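Lipolytic enzyme, g-d-s-l (Clostridium thermocellum, PDB 2W1W) carries a family 6 carbohydrate-binding module, the beta-sandwich domain modelled here with a bound calcium ion. Local coordinates at residues A[56-61]-A[121-126]. Numbering follows the deposited sequence. Where two conformers were deposited one is given.
With CA (calcium ion), chain C.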
loop_
_atom_site.group_PDB
_atom_site.type_symbol
_atom_site.label_atom_id
_atom_site.label_comp_id
_atom_site.label_asym_id
_atom_site.label_seq_id
_atom_site.Cartn_x
_atom_site.Cartn_y
_atom_site.Cartn_z
ATOM N N LEU A 56 -8.870 -4.300 -1.586
ATOM C CA LEU A 56 -7.647 -3.482 -1.630
ATOM C C LEU A 56 -6.453 -4.393 -1.376
ATOM O O LEU A 56 -6.263 -4.917 -0.258
ATOM C CB LEU A 56 -7.698 -2.412 -0.548
ATOM C CG LEU A 56 -8.952 -1.490 -0.453
ATOM C CD1 LEU A 56 -8.861 -0.537 0.745
ATOM C CD2 LEU A 56 -9.187 -0.729 -1.727
ATOM N N ILE A 57 -5.674 -4.576 -2.438
ATOM C CA ILE A 57 -4.538 -5.491 -2.403
ATOM C C ILE A 57 -3.254 -4.749 -2.685
ATOM O O ILE A 57 -3.113 -4.065 -3.676
ATOM C CB ILE A 57 -4.766 -6.629 -3.378
ATOM C CG1 ILE A 57 -5.891 -7.506 -2.810
ATOM C CG2 ILE A 57 -3.485 -7.428 -3.582
ATOM C CD1 ILE A 57 -6.762 -8.109 -3.823
ATOM N N PHE A 58 -2.327 -4.880 -1.752
ATOM C CA PHE A 58 -1.018 -4.273 -1.902
ATOM C C PHE A 58 -0.021 -5.348 -2.296
ATOM O O PHE A 58 0.051 -6.423 -1.658
ATOM C CB PHE A 58 -0.550 -3.641 -0.562
ATOM C CG PHE A 58 -1.406 -2.541 -0.067
ATOM C CD1 PHE A 58 -1.134 -1.224 -0.418
ATOM C CD2 PHE A 58 -2.466 -2.783 0.770
ATOM C CE1 PHE A 58 -1.884 -0.181 0.081
ATOM C CE2 PHE A 58 -3.251 -1.722 1.250
ATOM C CZ PHE A 58 -2.950 -0.417 0.879
ATOM N N ARG A 59 0.812 -5.038 -3.276
ATOM C CA ARG A 59 1.954 -5.882 -3.584
ATOM C C ARG A 59 3.176 -5.224 -2.944
ATOM O O ARG A 59 3.374 -4.030 -3.072
ATOM C CB ARG A 59 2.107 -6.101 -5.098
ATOM C CG ARG A 59 3.251 -7.013 -5.513
ATOM C CD ARG A 59 3.208 -7.365 -7.022
ATOM N NE ARG A 59 4.152 -8.454 -7.359
ATOM C CZ ARG A 59 5.396 -8.295 -7.796
ATOM N NH1 ARG A 59 6.137 -9.366 -8.104
ATOM N NH2 ARG A 59 5.905 -7.087 -7.934
ATOM N N TYR A 60 3.945 -6.029 -2.211
ATOM C CA TYR A 60 4.984 -5.517 -1.315
ATOM C C TYR A 60 6.127 -6.498 -1.126
ATOM O O TYR A 60 5.995 -7.684 -1.407
ATOM C CB TYR A 60 4.369 -5.179 0.065
ATOM C CG TYR A 60 4.205 -6.413 0.954
ATOM C CD1 TYR A 60 5.149 -6.702 1.940
ATOM C CD2 TYR A 60 3.152 -7.300 0.788
ATOM C CE1 TYR A 60 5.054 -7.806 2.728
ATOM C CE2 TYR A 60 3.075 -8.444 1.575
ATOM C CZ TYR A 60 4.010 -8.675 2.561
ATOM O OH TYR A 60 3.951 -9.789 3.347
ATOM N N ALA A 61 7.225 -5.964 -0.602
ATOM C CA ALA A 61 8.355 -6.777 -0.140
ATOM C C ALA A 61 8.725 -6.391 1.253
ATOM O O ALA A 61 8.672 -5.218 1.611
ATOM C CB ALA A 61 9.589 -6.607 -1.064
ATOM N N PRO A 121 6.758 -1.709 4.750
ATOM C CA PRO A 121 7.413 -2.507 3.740
ATOM C C PRO A 121 7.640 -1.673 2.478
ATOM O O PRO A 121 7.070 -0.590 2.345
ATOM C CB PRO A 121 6.361 -3.576 3.454
ATOM C CG PRO A 121 5.071 -2.841 3.619
ATOM C CD PRO A 121 5.299 -1.920 4.779
ATOM N N ASN A 122 8.385 -2.211 1.521
ATOM C CA ASN A 122 8.449 -1.611 0.178
ATOM C C ASN A 122 7.170 -1.975 -0.550
ATOM O O ASN A 122 6.731 -3.124 -0.502
ATOM C CB ASN A 122 9.667 -2.087 -0.598
ATOM C CG ASN A 122 10.973 -1.554 -0.030
ATOM O OD1 ASN A 122 10.979 -0.620 0.768
ATOM N ND2 ASN A 122 12.092 -2.156 -0.448
ATOM N N VAL A 123 6.520 -0.983 -1.140
ATOM C CA VAL A 123 5.187 -1.204 -1.771
ATOM C C VAL A 123 5.259 -0.916 -3.257
ATOM O O VAL A 123 5.656 0.164 -3.702
ATOM C CB VAL A 123 4.086 -0.327 -1.108
ATOM C CG1 VAL A 123 2.732 -0.463 -1.841
ATOM C CG2 VAL A 123 3.902 -0.668 0.339
ATOM N N ASP A 124 4.879 -1.932 -4.011
ATOM C CA ASP A 124 4.898 -1.921 -5.473
ATOM C C ASP A 124 3.726 -1.125 -6.052
ATOM O O ASP A 124 3.894 -0.294 -6.953
ATOM C CB ASP A 124 4.881 -3.360 -6.004
ATOM C CG ASP A 124 5.211 -3.476 -7.466
ATOM O OD1 ASP A 124 5.838 -2.549 -8.050
ATOM O OD2 ASP A 124 4.791 -4.518 -8.038
ATOM N N TYR A 125 2.541 -1.450 -5.546
ATOM C CA TYR A 125 1.289 -0.844 -5.999
ATOM C C TYR A 125 0.176 -1.222 -5.050
ATOM O O TYR A 125 0.338 -2.082 -4.203
ATOM C CB TYR A 125 0.905 -1.311 -7.411
ATOM C CG TYR A 125 0.724 -2.803 -7.631
ATOM C CD1 TYR A 125 -0.291 -3.513 -7.009
ATOM C CD2 TYR A 125 1.514 -3.484 -8.536
ATOM C CE1 TYR A 125 -0.518 -4.851 -7.285
ATOM C CE2 TYR A 125 1.305 -4.831 -8.809
ATOM C CZ TYR A 125 0.297 -5.516 -8.154
ATOM O OH TYR A 125 0.074 -6.859 -8.387
ATOM N N LEU A 126 -0.933 -0.530 -5.251
ATOM C CA LEU A 126 -2.246 -0.877 -4.714
ATOM C C LEU A 126 -3.159 -1.277 -5.884
ATOM O O LEU A 126 -3.300 -0.563 -6.854
ATOM C CB LEU A 126 -2.861 0.303 -3.986
ATOM C CG LEU A 126 -4.352 0.242 -3.634
ATOM C CD1 LEU A 126 -4.650 -0.882 -2.630
ATOM C CD2 LEU A 126 -4.872 1.620 -3.125
HETATM CA CA CA C . 5.471 -0.465 -8.890
HETATM O O HOH W 1 3.845 0.569 -9.851
#
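Leu126 lays CD1 over one face of the Phe58 ring, 4.0 Å from the ring centroid, in a CH-pi contact. The methyl sits toward the rim of the ring. Leu126 CD1 also reaches Leu56 CB at 4.0 Å. Val123 CG1 approaches the same ring at its edge, 4.2 Å from Phe58 CD1. This side is tightly packed and buried. It faces the second sheet of the beta-sandwich, where Leu126 touches Trp44 and Val46, and Phe58 touches Ile72.

Strands 52-61 and 122-129 are antiparallel neighbours in the middle of a four-stranded sheet. A classic beta bulge interrupts their pairing: Asp124 and Tyr125 both stand opposite Arg59. Asp124 N bonds to Arg59 O at 2.7 Å, and Arg59 N bonds to Tyr125 O at 3.1 Å. The helix-like backbone of Asp124 (phi -77°, psi -50°) turns its CB toward strand 52-61. With CG anti to the backbone N (chi1 -167°), the carboxylate ends up on the side of Arg59 and Tyr125.

That other side is more open, and Arg59 and Ile57 are partly exposed there. Arg59 CB lies over one face of the Tyr125 ring, 3.8 Å from its centroid. The arginine chain then runs on extended beside Asp124. Arg59 NH2 meets Asp124 OD2 at 2.8 Å in a salt bridge, within the guanidinium plane but from above the carboxylate plane. NH2 also bonds to Gly25 O. The other carboxylate oxygen, Asp124 OD1, binds the calcium ion at 2.3 Å. Asp124 O, a water and the carbonyls of Thr27 and Cys30, from the connection between strands 18-20 and 31-33, bind it too.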